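Local coordinates for protein phospholipase C-beta (PLC-beta) (Sepia officinalis, PDB 3QR0) that belongs to the phospholipase C-beta family and joins a PH domain, EF-hand-like helices, an X-Y TIM barrel with a calcium ion, and a C2 domain in one chain, at residues E438-K443 / I466-K471; T328-Y333 / V454-P459; F51-I56 / L162-M167; E156-R161 / Q178-K183. All blocks are in the same frame, centred on the assembly; numbering follows the deposited sequence.

Contact 1. Residues E438-K443 / I466-K471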
loop_
_atom_site.group_PDB
_atom_site.type_symbol
_atom_site.label_atom_id
_atom_site.label_comp_id
_atom_site.label_asym_id
_atom_site.label_seq_id
_atom_site.Cartn_x
_atom_site.Cartn_y
_atom_site.Cartn_z
ATOM N N GLU A 438 17.044 18.583 -14.179
ATOM C CA GLU A 438 17.342 17.394 -14.988
ATOM C C GLU A 438 16.227 16.342 -14.986
ATOM O O GLU A 438 16.105 15.572 -15.939
ATOM C CB GLU A 438 18.631 16.739 -14.485
ATOM C CG GLU A 438 19.222 15.715 -15.448
ATOM C CD GLU A 438 20.485 15.082 -14.915
ATOM O OE1 GLU A 438 20.470 14.583 -13.767
ATOM O OE2 GLU A 438 21.488 15.074 -15.650
ATOM N N LEU A 439 15.428 16.307 -13.920
ATOM C CA LEU A 439 14.313 15.356 -13.810
ATOM C C LEU A 439 13.262 15.538 -14.905
ATOM O O LEU A 439 12.571 14.588 -15.272
ATOM C CB LEU A 439 13.623 15.481 -12.444
ATOM C CG LEU A 439 14.484 15.339 -11.189
ATOM C CD1 LEU A 439 13.633 15.593 -9.944
ATOM C CD2 LEU A 439 15.157 13.970 -11.137
ATOM N N LEU A 440 13.126 16.757 -15.411
ATOM C CA LEU A 440 12.100 17.064 -16.398
ATOM C C LEU A 440 12.452 16.483 -17.766
ATOM O O LEU A 440 13.518 16.778 -18.313
ATOM C CB LEU A 440 11.923 18.576 -16.508
ATOM C CG LEU A 440 10.773 19.078 -17.379
ATOM C CD1 LEU A 440 9.434 18.543 -16.879
ATOM C CD2 LEU A 440 10.779 20.603 -17.390
ATOM N N LEU A 441 11.557 15.661 -18.311
ATOM C CA LEU A 441 11.730 15.132 -19.663
ATOM C C LEU A 441 11.122 16.122 -20.648
ATOM O O LEU A 441 9.937 16.042 -20.982
ATOM C CB LEU A 441 11.083 13.749 -19.818
ATOM C CG LEU A 441 11.443 13.045 -21.135
ATOM C CD1 LEU A 441 12.890 12.549 -21.113
ATOM C CD2 LEU A 441 10.488 11.898 -21.424
ATOM N N ASP A 442 11.944 17.058 -21.106
ATOM C CA ASP A 442 11.480 18.150 -21.965
ATOM C C ASP A 442 11.746 17.890 -23.452
ATOM O O ASP A 442 11.489 18.762 -24.280
ATOM C CB ASP A 442 12.121 19.480 -21.528
ATOM C CG ASP A 442 13.635 19.475 -21.649
ATOM O OD1 ASP A 442 14.211 18.419 -21.984
ATOM O OD2 ASP A 442 14.254 20.529 -21.404
ATOM N N LYS A 443 12.250 16.697 -23.773
ATOM C CA LYS A 443 12.596 16.307 -25.144
ATOM C C LYS A 443 12.422 14.797 -25.346
ATOM O O LYS A 443 12.589 14.027 -24.399
ATOM C CB LYS A 443 14.058 16.639 -25.435
ATOM C CG LYS A 443 14.320 18.053 -25.928
ATOM C CD LYS A 443 15.753 18.207 -26.447
ATOM C CE LYS A 443 16.084 17.187 -27.544
ATOM N NZ LYS A 443 17.223 17.601 -28.410
ATOM N N ILE A 466 10.309 13.101 -14.946
ATOM C CA ILE A 466 8.969 13.638 -14.756
ATOM C C ILE A 466 8.445 14.041 -16.126
ATOM O O ILE A 466 9.094 14.814 -16.843
ATOM C CB ILE A 466 8.987 14.866 -13.822
ATOM C CG1 ILE A 466 9.356 14.438 -12.396
ATOM C CG2 ILE A 466 7.620 15.579 -13.829
ATOM C CD1 ILE A 466 9.859 15.577 -11.523
ATOM N N LEU A 467 7.299 13.479 -16.506
ATOM C CA LEU A 467 6.666 13.787 -17.784
ATOM C C LEU A 467 5.479 14.709 -17.571
ATOM O O LEU A 467 4.746 14.577 -16.582
ATOM C CB LEU A 467 6.214 12.512 -18.499
ATOM C CG LEU A 467 7.345 11.691 -19.116
ATOM C CD1 LEU A 467 7.977 10.808 -18.062
ATOM C CD2 LEU A 467 6.832 10.853 -20.289
ATOM N N ILE A 468 5.304 15.644 -18.499
ATOM C CA ILE A 468 4.225 16.614 -18.430
ATOM C C ILE A 468 3.131 16.248 -19.414
ATOM O O ILE A 468 3.382 16.149 -20.614
ATOM C CB ILE A 468 4.697 18.046 -18.779
ATOM C CG1 ILE A 468 5.894 18.453 -17.915
ATOM C CG2 ILE A 468 3.544 19.035 -18.595
ATOM C CD1 ILE A 468 5.625 18.412 -16.429
ATOM N N LYS A 469 1.922 16.069 -18.889
ATOM C CA LYS A 469 0.726 15.862 -19.695
ATOM C C LYS A 469 -0.048 17.177 -19.731
ATOM O O LYS A 469 -0.627 17.605 -18.727
ATOM C CB LYS A 469 -0.128 14.736 -19.107
ATOM C CG LYS A 469 -1.525 14.597 -19.711
ATOM C CD LYS A 469 -2.369 13.606 -18.922
ATOM C CE LYS A 469 -3.860 13.801 -19.171
ATOM N NZ LYS A 469 -4.358 15.156 -18.754
ATOM N N ASN A 470 -0.034 17.814 -20.896
ATOM C CA ASN A 470 -0.695 19.092 -21.120
ATOM C C ASN A 470 -1.005 19.215 -22.600
ATOM O O ASN A 470 -0.314 18.619 -23.430
ATOM C CB ASN A 470 0.213 20.241 -20.673
ATOM C CG ASN A 470 -0.506 21.580 -20.617
ATOM O OD1 ASN A 470 -0.994 21.988 -19.563
ATOM N ND2 ASN A 470 -0.565 22.277 -21.749
ATOM N N LYS A 471 -2.043 19.977 -22.932
ATOM C CA LYS A 471 -2.368 20.245 -24.329
ATOM C C LYS A 471 -1.134 20.803 -25.029
ATOM O O LYS A 471 -0.346 21.532 -24.418
ATOM C CB LYS A 471 -3.522 21.245 -24.444
ATOM C CG LYS A 471 -4.875 20.701 -24.001
ATOM C CD LYS A 471 -5.875 21.823 -23.713
ATOM C CE LYS A 471 -6.293 22.565 -24.971
ATOM N NZ LYS A 471 -7.429 23.504 -24.694
HETATM O O HOH W 1 7.182 15.661 -20.681
#

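Contact 2. Residues T328-Y333 / V454-P459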
loop_
_atom_site.group_PDB
_atom_site.type_symbol
_atom_site.label_atom_id
_atom_site.label_comp_id
_atom_site.label_asym_id
_atom_site.label_seq_id
_atom_site.Cartn_x
_atom_site.Cartn_y
_atom_site.Cartn_z
ATOM N N THR A 328 6.965 -1.191 -23.413
ATOM C CA THR A 328 6.315 0.099 -23.622
ATOM C C THR A 328 5.477 0.529 -22.402
ATOM O O THR A 328 4.872 -0.314 -21.746
ATOM C CB THR A 328 5.416 0.063 -24.875
ATOM O OG1 THR A 328 4.715 1.304 -25.000
ATOM C CG2 THR A 328 4.394 -1.081 -24.789
ATOM N N LEU A 329 5.454 1.832 -22.105
ATOM C CA LEU A 329 4.624 2.388 -21.007
ATOM C C LEU A 329 3.179 1.894 -21.012
ATOM O O LEU A 329 2.572 1.711 -19.950
ATOM C CB LEU A 329 4.584 3.924 -21.054
ATOM C CG LEU A 329 5.578 4.719 -20.202
ATOM C CD1 LEU A 329 5.432 6.219 -20.490
ATOM C CD2 LEU A 329 5.367 4.445 -18.721
ATOM N N ALA A 330 2.622 1.718 -22.208
ATOM C CA ALA A 330 1.246 1.247 -22.372
ATOM C C ALA A 330 1.007 -0.149 -21.768
ATOM O O ALA A 330 -0.135 -0.532 -21.544
ATOM C CB ALA A 330 0.856 1.258 -23.862
ATOM N N ALA A 331 2.079 -0.886 -21.492
ATOM C CA ALA A 331 1.992 -2.250 -20.971
ATOM C C ALA A 331 1.776 -2.359 -19.455
ATOM O O ALA A 331 1.674 -3.462 -18.933
ATOM C CB ALA A 331 3.250 -3.032 -21.373
ATOM N N TYR A 332 1.690 -1.233 -18.756
ATOM C CA TYR A 332 1.683 -1.238 -17.296
ATOM C C TYR A 332 0.438 -0.608 -16.702
ATOM O O TYR A 332 -0.142 0.310 -17.276
ATOM C CB TYR A 332 2.910 -0.492 -16.769
ATOM C CG TYR A 332 4.196 -1.114 -17.222
ATOM C CD1 TYR A 332 4.852 -2.057 -16.441
ATOM C CD2 TYR A 332 4.746 -0.782 -18.450
ATOM C CE1 TYR A 332 6.040 -2.648 -16.872
ATOM C CE2 TYR A 332 5.923 -1.366 -18.888
ATOM C CZ TYR A 332 6.561 -2.297 -18.100
ATOM O OH TYR A 332 7.724 -2.864 -18.555
ATOM N N TYR A 333 0.047 -1.098 -15.533
ATOM C CA TYR A 333 -0.866 -0.365 -14.676
ATOM C C TYR A 333 0.012 0.571 -13.851
ATOM O O TYR A 333 1.011 0.135 -13.281
ATOM C CB TYR A 333 -1.641 -1.306 -13.761
ATOM C CG TYR A 333 -2.543 -2.280 -14.477
ATOM C CD1 TYR A 333 -3.482 -1.837 -15.410
ATOM C CD2 TYR A 333 -2.478 -3.641 -14.204
ATOM C CE1 TYR A 333 -4.321 -2.735 -16.065
ATOM C CE2 TYR A 333 -3.314 -4.546 -14.851
ATOM C CZ TYR A 333 -4.234 -4.089 -15.777
ATOM O OH TYR A 333 -5.057 -4.987 -16.421
ATOM N N VAL A 454 5.919 4.419 -33.824
ATOM C CA VAL A 454 7.025 4.318 -32.884
ATOM C C VAL A 454 6.480 4.119 -31.468
ATOM O O VAL A 454 5.777 4.991 -30.945
ATOM C CB VAL A 454 7.910 5.573 -32.926
ATOM C CG1 VAL A 454 8.998 5.494 -31.871
ATOM C CG2 VAL A 454 8.523 5.741 -34.322
ATOM N N PRO A 455 6.808 2.981 -30.835
ATOM C CA PRO A 455 6.244 2.734 -29.506
ATOM C C PRO A 455 6.775 3.679 -28.430
ATOM O O PRO A 455 7.869 4.240 -28.566
ATOM C CB PRO A 455 6.639 1.284 -29.211
ATOM C CG PRO A 455 7.789 0.996 -30.093
ATOM C CD PRO A 455 7.650 1.864 -31.302
ATOM N N LEU A 456 5.989 3.856 -27.373
ATOM C CA LEU A 456 6.408 4.667 -26.240
ATOM C C LEU A 456 7.657 4.055 -25.619
ATOM O O LEU A 456 7.840 2.839 -25.691
ATOM C CB LEU A 456 5.302 4.734 -25.187
ATOM C CG LEU A 456 4.005 5.418 -25.600
ATOM C CD1 LEU A 456 2.848 5.005 -24.679
ATOM C CD2 LEU A 456 4.184 6.923 -25.614
ATOM N N PRO A 457 8.523 4.890 -25.007
ATOM C CA PRO A 457 9.651 4.363 -24.236
ATOM C C PRO A 457 9.190 3.486 -23.074
ATOM O O PRO A 457 7.998 3.444 -22.767
ATOM C CB PRO A 457 10.341 5.625 -23.700
ATOM C CG PRO A 457 9.886 6.729 -24.570
ATOM C CD PRO A 457 8.503 6.364 -25.013
ATOM N N THR A 458 10.133 2.799 -22.439
ATOM C CA THR A 458 9.829 1.906 -21.316
ATOM C C THR A 458 10.003 2.646 -19.997
ATOM O O THR A 458 10.710 3.653 -19.946
ATOM C CB THR A 458 10.758 0.678 -21.306
ATOM O OG1 THR A 458 12.061 1.065 -20.848
ATOM C CG2 THR A 458 10.871 0.061 -22.711
ATOM N N PRO A 459 9.372 2.156 -18.919
ATOM C CA PRO A 459 9.632 2.797 -17.633
ATOM C C PRO A 459 11.127 2.828 -17.291
ATOM O O PRO A 459 11.613 3.808 -16.716
ATOM C CB PRO A 459 8.851 1.927 -16.637
ATOM C CG PRO A 459 7.769 1.292 -17.445
ATOM C CD PRO A 459 8.361 1.085 -18.814
HETATM O O HOH W 2 3.332 2.063 -27.215
#

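Contact 3. Residues F51-I56 / L162-M167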
loop_
_atom_site.group_PDB
_atom_site.type_symbol
_atom_site.label_atom_id
_atom_site.label_comp_id
_atom_site.label_asym_id
_atom_site.label_seq_id
_atom_site.Cartn_x
_atom_site.Cartn_y
_atom_site.Cartn_z
ATOM N N PHE A 51 11.538 0.964 16.005
ATOM C CA PHE A 51 11.137 2.096 16.834
ATOM C C PHE A 51 12.223 3.147 16.912
ATOM O O PHE A 51 13.407 2.815 16.957
ATOM C CB PHE A 51 10.854 1.637 18.269
ATOM C CG PHE A 51 9.759 0.622 18.384
ATOM C CD1 PHE A 51 8.431 1.013 18.352
ATOM C CD2 PHE A 51 10.056 -0.725 18.549
ATOM C CE1 PHE A 51 7.406 0.072 18.461
ATOM C CE2 PHE A 51 9.041 -1.673 18.656
ATOM C CZ PHE A 51 7.716 -1.273 18.617
ATOM N N LEU A 52 11.804 4.410 16.913
ATOM C CA LEU A 52 12.597 5.500 17.461
ATOM C C LEU A 52 12.132 5.669 18.897
ATOM O O LEU A 52 10.929 5.631 19.159
ATOM C CB LEU A 52 12.331 6.807 16.714
ATOM C CG LEU A 52 12.861 6.934 15.290
ATOM C CD1 LEU A 52 12.389 8.243 14.674
ATOM C CD2 LEU A 52 14.363 6.866 15.310
ATOM N N TYR A 53 13.060 5.847 19.828
ATOM C CA TYR A 53 12.666 6.054 21.220
ATOM C C TYR A 53 13.609 6.997 21.950
ATOM O O TYR A 53 14.766 7.176 21.554
ATOM C CB TYR A 53 12.520 4.716 21.963
ATOM C CG TYR A 53 13.801 3.939 22.204
ATOM C CD1 TYR A 53 14.442 3.985 23.437
ATOM C CD2 TYR A 53 14.354 3.138 21.207
ATOM C CE1 TYR A 53 15.611 3.257 23.673
ATOM C CE2 TYR A 53 15.523 2.408 21.430
ATOM C CZ TYR A 53 16.143 2.472 22.667
ATOM O OH TYR A 53 17.300 1.760 22.895
ATOM N N TRP A 54 13.082 7.616 23.001
ATOM C CA TRP A 54 13.825 8.584 23.800
ATOM C C TRP A 54 13.129 8.795 25.142
ATOM O O TRP A 54 11.921 8.562 25.277
ATOM C CB TRP A 54 13.960 9.917 23.054
ATOM C CG TRP A 54 12.654 10.636 22.836
ATOM C CD1 TRP A 54 12.130 11.638 23.608
ATOM C CD2 TRP A 54 11.710 10.412 21.780
ATOM N NE1 TRP A 54 10.922 12.050 23.097
ATOM C CE2 TRP A 54 10.641 11.315 21.976
ATOM C CE3 TRP A 54 11.666 9.540 20.683
ATOM C CZ2 TRP A 54 9.534 11.366 21.119
ATOM C CZ3 TRP A 54 10.566 9.596 19.834
ATOM C CH2 TRP A 54 9.516 10.506 20.061
ATOM N N LYS A 55 13.897 9.224 26.132
ATOM C CA LYS A 55 13.352 9.476 27.457
ATOM C C LYS A 55 13.224 10.970 27.687
ATOM O O LYS A 55 14.096 11.743 27.289
ATOM C CB LYS A 55 14.233 8.836 28.528
ATOM C CG LYS A 55 14.130 7.321 28.535
ATOM C CD LYS A 55 14.935 6.688 29.660
ATOM C CE LYS A 55 14.642 5.195 29.766
ATOM N NZ LYS A 55 14.875 4.478 28.478
ATOM N N ILE A 56 12.114 11.366 28.301
ATOM C CA ILE A 56 11.914 12.728 28.768
ATOM C C ILE A 56 12.012 12.692 30.292
ATOM O O ILE A 56 11.318 11.911 30.955
ATOM C CB ILE A 56 10.545 13.289 28.335
ATOM C CG1 ILE A 56 10.474 13.445 26.810
ATOM C CG2 ILE A 56 10.269 14.631 29.024
ATOM C CD1 ILE A 56 11.421 14.494 26.241
ATOM N N LEU A 162 9.867 -4.258 24.380
ATOM C CA LEU A 162 9.956 -4.543 25.809
ATOM C C LEU A 162 11.387 -4.509 26.357
ATOM O O LEU A 162 11.602 -4.059 27.486
ATOM C CB LEU A 162 9.302 -5.892 26.128
ATOM C CG LEU A 162 7.777 -5.907 25.978
ATOM C CD1 LEU A 162 7.244 -7.318 26.119
ATOM C CD2 LEU A 162 7.112 -4.979 27.000
ATOM N N THR A 163 12.350 -4.973 25.564
ATOM C CA THR A 163 13.741 -5.072 26.014
ATOM C C THR A 163 14.613 -3.859 25.652
ATOM O O THR A 163 15.783 -3.814 26.023
ATOM C CB THR A 163 14.412 -6.352 25.477
ATOM O OG1 THR A 163 14.448 -6.330 24.041
ATOM C CG2 THR A 163 13.660 -7.583 25.960
ATOM N N THR A 164 14.059 -2.885 24.932
ATOM C CA THR A 164 14.800 -1.656 24.622
ATOM C C THR A 164 14.040 -0.419 25.088
ATOM O O THR A 164 14.531 0.324 25.932
ATOM C CB THR A 164 15.142 -1.545 23.116
ATOM O OG1 THR A 164 13.946 -1.324 22.355
ATOM C CG2 THR A 164 15.831 -2.811 22.630
ATOM N N VAL A 165 12.839 -0.209 24.555
ATOM C CA VAL A 165 12.048 0.980 24.893
ATOM C C VAL A 165 11.570 0.960 26.343
ATOM O O VAL A 165 11.726 1.946 27.068
ATOM C CB VAL A 165 10.810 1.126 23.984
ATOM C CG1 VAL A 165 10.021 2.381 24.356
ATOM C CG2 VAL A 165 11.219 1.160 22.520
ATOM N N GLU A 166 10.991 -0.164 26.757
ATOM C CA GLU A 166 10.344 -0.277 28.070
ATOM C C GLU A 166 11.267 -0.756 29.184
ATOM O O GLU A 166 10.867 -0.771 30.348
ATOM C CB GLU A 166 9.151 -1.233 27.991
ATOM C CG GLU A 166 8.137 -0.889 26.911
ATOM C CD GLU A 166 7.515 0.482 27.098
ATOM O OE1 GLU A 166 7.383 0.925 28.258
ATOM O OE2 GLU A 166 7.151 1.107 26.081
ATOM N N MET A 167 12.488 -1.153 28.839
ATOM C CA MET A 167 13.396 -1.735 29.823
ATOM C C MET A 167 13.896 -0.675 30.801
ATOM O O MET A 167 14.250 0.437 30.401
ATOM C CB MET A 167 14.573 -2.431 29.137
ATOM C CG MET A 167 15.403 -3.282 30.087
ATOM S SD MET A 167 16.359 -4.553 29.249
ATOM C CE MET A 167 17.645 -3.567 28.474
#

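Contact 4. Residues E156-R161 / Q178-K183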
loop_
_atom_site.group_PDB
_atom_site.type_symbol
_atom_site.label_atom_id
_atom_site.label_comp_id
_atom_site.label_asym_id
_atom_site.label_seq_id
_atom_site.Cartn_x
_atom_site.Cartn_y
_atom_site.Cartn_z
ATOM N N GLU A 156 8.321 -10.651 17.767
ATOM C CA GLU A 156 9.698 -10.218 17.997
ATOM C C GLU A 156 9.816 -8.686 18.096
ATOM O O GLU A 156 10.601 -8.176 18.891
ATOM C CB GLU A 156 10.620 -10.756 16.897
ATOM C CG GLU A 156 12.103 -10.555 17.175
ATOM C CD GLU A 156 12.988 -10.979 16.013
ATOM O OE1 GLU A 156 12.636 -10.701 14.846
ATOM O OE2 GLU A 156 14.050 -11.574 16.270
ATOM N N LYS A 157 9.043 -7.963 17.292
ATOM C CA LYS A 157 8.955 -6.500 17.401
ATOM C C LYS A 157 8.516 -6.063 18.803
ATOM O O LYS A 157 9.128 -5.177 19.410
ATOM C CB LYS A 157 7.987 -5.945 16.356
ATOM C CG LYS A 157 7.726 -4.452 16.466
ATOM C CD LYS A 157 7.134 -3.893 15.180
ATOM C CE LYS A 157 6.666 -2.456 15.366
ATOM N NZ LYS A 157 6.216 -1.845 14.080
ATOM N N LEU A 158 7.462 -6.697 19.310
ATOM C CA LEU A 158 7.001 -6.463 20.674
ATOM C C LEU A 158 8.101 -6.804 21.681
ATOM O O LEU A 158 8.305 -6.071 22.658
ATOM C CB LEU A 158 5.742 -7.291 20.968
ATOM C CG LEU A 158 5.162 -7.223 22.381
ATOM C CD1 LEU A 158 4.798 -5.788 22.748
ATOM C CD2 LEU A 158 3.952 -8.133 22.504
ATOM N N TYR A 159 8.799 -7.916 21.446
ATOM C CA TYR A 159 9.913 -8.326 22.304
ATOM C C TYR A 159 10.989 -7.241 22.361
ATOM O O TYR A 159 11.495 -6.915 23.437
ATOM C CB TYR A 159 10.530 -9.649 21.823
ATOM C CG TYR A 159 11.760 -10.065 22.599
ATOM C CD1 TYR A 159 11.645 -10.740 23.805
ATOM C CD2 TYR A 159 13.040 -9.765 22.133
ATOM C CE1 TYR A 159 12.772 -11.116 24.533
ATOM C CE2 TYR A 159 14.178 -10.139 22.852
ATOM C CZ TYR A 159 14.032 -10.813 24.049
ATOM O OH TYR A 159 15.140 -11.187 24.770
ATOM N N PHE A 160 11.339 -6.688 21.204
ATOM C CA PHE A 160 12.358 -5.637 21.158
ATOM C C PHE A 160 11.877 -4.322 21.761
ATOM O O PHE A 160 12.679 -3.574 22.333
ATOM C CB PHE A 160 12.892 -5.440 19.741
ATOM C CG PHE A 160 14.036 -6.347 19.416
ATOM C CD1 PHE A 160 13.810 -7.614 18.890
ATOM C CD2 PHE A 160 15.341 -5.956 19.679
ATOM C CE1 PHE A 160 14.867 -8.467 18.602
ATOM C CE2 PHE A 160 16.408 -6.806 19.389
ATOM C CZ PHE A 160 16.167 -8.064 18.853
ATOM N N ARG A 161 10.580 -4.047 21.666
ATOM C CA ARG A 161 10.020 -2.905 22.368
ATOM C C ARG A 161 10.221 -3.081 23.876
ATOM O O ARG A 161 10.702 -2.172 24.559
ATOM C CB ARG A 161 8.536 -2.712 22.065
ATOM C CG ARG A 161 8.057 -1.353 22.527
ATOM C CD ARG A 161 6.567 -1.188 22.490
ATOM N NE ARG A 161 6.145 -0.131 23.412
ATOM C CZ ARG A 161 4.970 0.491 23.381
ATOM N NH1 ARG A 161 4.063 0.194 22.455
ATOM N NH2 ARG A 161 4.706 1.429 24.281
ATOM N N GLN A 178 1.786 -5.641 30.098
ATOM C CA GLN A 178 0.328 -5.514 30.045
ATOM C C GLN A 178 -0.141 -4.335 29.186
ATOM O O GLN A 178 -1.058 -4.490 28.377
ATOM C CB GLN A 178 -0.264 -5.419 31.455
ATOM C CG GLN A 178 -0.352 -6.767 32.156
ATOM C CD GLN A 178 -0.726 -6.657 33.622
ATOM O OE1 GLN A 178 -0.559 -5.607 34.246
ATOM N NE2 GLN A 178 -1.230 -7.753 34.184
ATOM N N LYS A 179 0.487 -3.170 29.350
ATOM C CA LYS A 179 0.081 -1.975 28.595
ATOM C C LYS A 179 0.281 -2.139 27.086
ATOM O O LYS A 179 -0.492 -1.599 26.303
ATOM C CB LYS A 179 0.807 -0.714 29.088
ATOM C CG LYS A 179 2.240 -0.558 28.610
ATOM C CD LYS A 179 2.814 0.802 28.954
ATOM C CE LYS A 179 4.188 0.972 28.323
ATOM N NZ LYS A 179 4.916 2.151 28.856
ATOM N N CYS A 180 1.317 -2.876 26.684
ATOM C CA CYS A 180 1.579 -3.108 25.261
ATOM C C CYS A 180 0.554 -4.055 24.625
ATOM O O CYS A 180 0.390 -4.044 23.404
ATOM C CB CYS A 180 2.998 -3.651 25.045
ATOM S SG CYS A 180 4.338 -2.453 25.355
ATOM N N LEU A 181 -0.133 -4.862 25.438
ATOM C CA LEU A 181 -1.068 -5.872 24.924
ATOM C C LEU A 181 -2.551 -5.530 25.102
ATOM O O LEU A 181 -3.352 -5.822 24.213
ATOM C CB LEU A 181 -0.780 -7.243 25.555
ATOM C CG LEU A 181 0.523 -7.935 25.140
ATOM C CD1 LEU A 181 0.755 -9.186 25.974
ATOM C CD2 LEU A 181 0.523 -8.282 23.657
ATOM N N SER A 182 -2.935 -4.935 26.233
ATOM C CA SER A 182 -4.363 -4.708 26.498
ATOM C C SER A 182 -4.666 -3.625 27.537
ATOM O O SER A 182 -3.881 -3.388 28.459
ATOM C CB SER A 182 -5.026 -6.021 26.934
ATOM O OG SER A 182 -6.438 -5.914 26.924
ATOM N N LYS A 183 -5.818 -2.977 27.358
ATOM C CA LYS A 183 -6.377 -2.039 28.331
ATOM C C LYS A 183 -7.533 -2.673 29.110
ATOM O O LYS A 183 -8.116 -2.030 29.985
ATOM C CB LYS A 183 -6.881 -0.778 27.620
ATOM C CG LYS A 183 -5.804 -0.018 26.860
ATOM C CD LYS A 183 -6.377 1.190 26.118
ATOM C CE LYS A 183 -5.274 2.009 25.458
ATOM N NZ LYS A 183 -5.813 3.179 24.703
#

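Contact 1. Residues E438-K443 / I466-K471
Ile466 loses the most surface here, followed by Leu441, with Leu439 and Leu440 close behind. Ile466 opens strand 466-469, and its backbone is gripped at both polar atoms. Its N donates to Leu439 O at 2.7 Å, from above the carbonyl plane. Its O accepts from Leu441 N at 3.0 Å; this bond is nearly straight (176°) and lies in the carbonyl plane. The pair makes a single beta bridge between Leu440 and Ile466. The CD1 of Ile466 sits against Leu439 CB (3.9 Å), the two side chains crossing obliquely.

Leu441 has CG anti to its backbone N (chi1 -170°). Its CD2 lies 3.9 Å from Leu467 CG, the two leucines side by side and pointing the same way. Leu440 starts away from the strand, but its CD1 returns to meet Ile468 CG1 at 3.7 Å. One water accepts from Ile468 N and lies within hydrogen-bonding distance of Leu441 O, which also accepts from Asn519 ND2.

Strand 412-418 pairs with strand 466-469 in the barrel sheet of the X domain. The loop after helix 422-436 satisfies both backbone polar atoms of buried Ile466, with apolar side chains on both sides of the bonds.

Contact 2. Residues T328-Y333 / V454-P459
The side chain of Tyr332 runs from strand 332-334 toward the proline-rich loop 454-459. Its CB points toward that loop, and CG stands anti to the carbonyl carbon (chi1 -60°). Further out, Tyr332 CD2 lies 3.8 Å from Pro459 CG. Tyr332 CE2 comes closest, 3.5 Å from Pro459 CD and about as near to its CG. Tyr332 CZ is 3.8 Å from Pro459 CG. Tyr332 OH is 4.0 Å from Pro459 CD, and its hydrogen bonds go to Asn324 O and Leu327 N, just before the segment. Ring and proline meet tip to tip. Pro459 CG lies over one face of the Tyr332 ring, offset toward the rim, and makes a CH-pi contact 3.8 Å from the centroid.

Leu329 N donates to Pro457 O at 3.1 Å, in the carbonyl plane but bent at the hydrogen (144°). The side chains of Leu329 and Pro459 slide past each other in opposite directions. Thr328 holds OG1 anti to its backbone N (chi1 176°), against Leu456 CB at 3.5 Å. A water joins this hydroxyl to Leu456, whose N donates to it.

Tyr622 of the paired strand 622-624 touches Leu329, Tyr332 and Pro459. Pro457 and Pro459 have no N-H to give. One direct backbone bond crosses; the rest is largely apolar packing, with Pro459 on Tyr332 and Leu456 CD1 against Leu329 and Ala330.

Contact 3. Residues F51-I56 / L162-M167
Strand 51-54 meets the C-terminal part of helix 151-165, closest at Tyr53 and Val165, whose CA atoms are 6.3 Å apart; a wider pi-type turn marks the helix at 162-165. No hydrogen bond crosses the contact. Tyr53 and Val165 bury the most surface. Tyr53 holds CG in the crowded position between its backbone N and carbonyl carbon (chi1 68°), and its ring lies over residues 164-165. Val165 CA is over one ring face, offset toward the rim. Val165 CG2, set beside its own backbone N, touches the base of the ring, 3.8 Å from Tyr53 CG. The two side chains slide past each other in opposite directions.

Thr164 crosses the Tyr53 side chain at about a right angle, with its CB 4.0 Å from Tyr53 OH. The hydroxyl of Thr164 is bonded back to Phe160 O, one turn earlier. Phe51 adds its CB, 4.3 Å from Val165 CG2. Val165 O is bonded to Thr62 OG1.

Strand 51-54 lies between strands 39-45 and 63-66 in the antiparallel sheet of the PH domain. Phe51 also packs on Lys157 and Arg161, so this part of the sheet rests on helix 151-165, which runs into the EF-hand region.

Contact 4. Residues E156-R161 / Q178-K183
Apolar packing comes first. Leu158 faces helix 174-181 with CG anti to its backbone N (chi1 177°), and its two methyls divide the work. Leu158 CD1 touches Cys180 CB at 3.6 Å. Leu158 CD2 touches Leu181 CD2, also at 3.6 Å, with the two leucine side chains crossing at about a right angle. The CB of Leu181 starts off to one side, and its end then turns in toward Leu158. A looser packing contact is made by Lys179, which crosses Arg161 at about a right angle with its CE 4.1 Å from Arg161 NH2.

The second kind is sulfur over a flat cation. Arg161 reaches across with CG anti to its backbone N (chi1 -166°) and an extended chain to NE. Its guanidinium presents one face to Cys180 SG. The sulfur sits 3.5 Å from Arg161 NE and 3.6 Å from Arg161 CZ, offset toward the rim. This is packing over the face, and no hydrogen bond crosses the contact.

The third kind is charge. NZ of Lys179 lies 4.6 Å from Arg161 NH2, two like charges that are near but not in contact. Glu166 would ease their repulsion, since it forms salt bridges with both. Asp61 is a second acidic partner of Lys179.

Helix 215-225 lies against the leucine side: Phe218 meets Leu158, while Phe221 and Leu225 meet Leu181. Ile191 of helix 185-198 also touches Leu181. Phe51 of strand 51-54 packs against Arg161, so helix 151-165 also meets the PH-domain sheet.

The four contacts form two neighbourhoods. Contacts 1 and 2 lie in the X domain, their centres about 16 Å apart, and both use the loop between helix 422-436 and strand 466-469. Contacts 3 and 4 share helix 151-165 and touch through salt bridges and aromatic packing. The centres of contacts 2 and 4 are about 47 Å apart, on opposite sides of the chain's centre. Contacts 1 and 2 are buried and use backbone hydrogen bonds, water and apolar branches. Contact 3 is largely buried, with Lys55 exposed and Thr164 partly so, while contact 4 is partly buried. Neither has a hydrogen bond across it; side-chain packing joins the segments, and charges matter mainly where contact 4 meets contact 3.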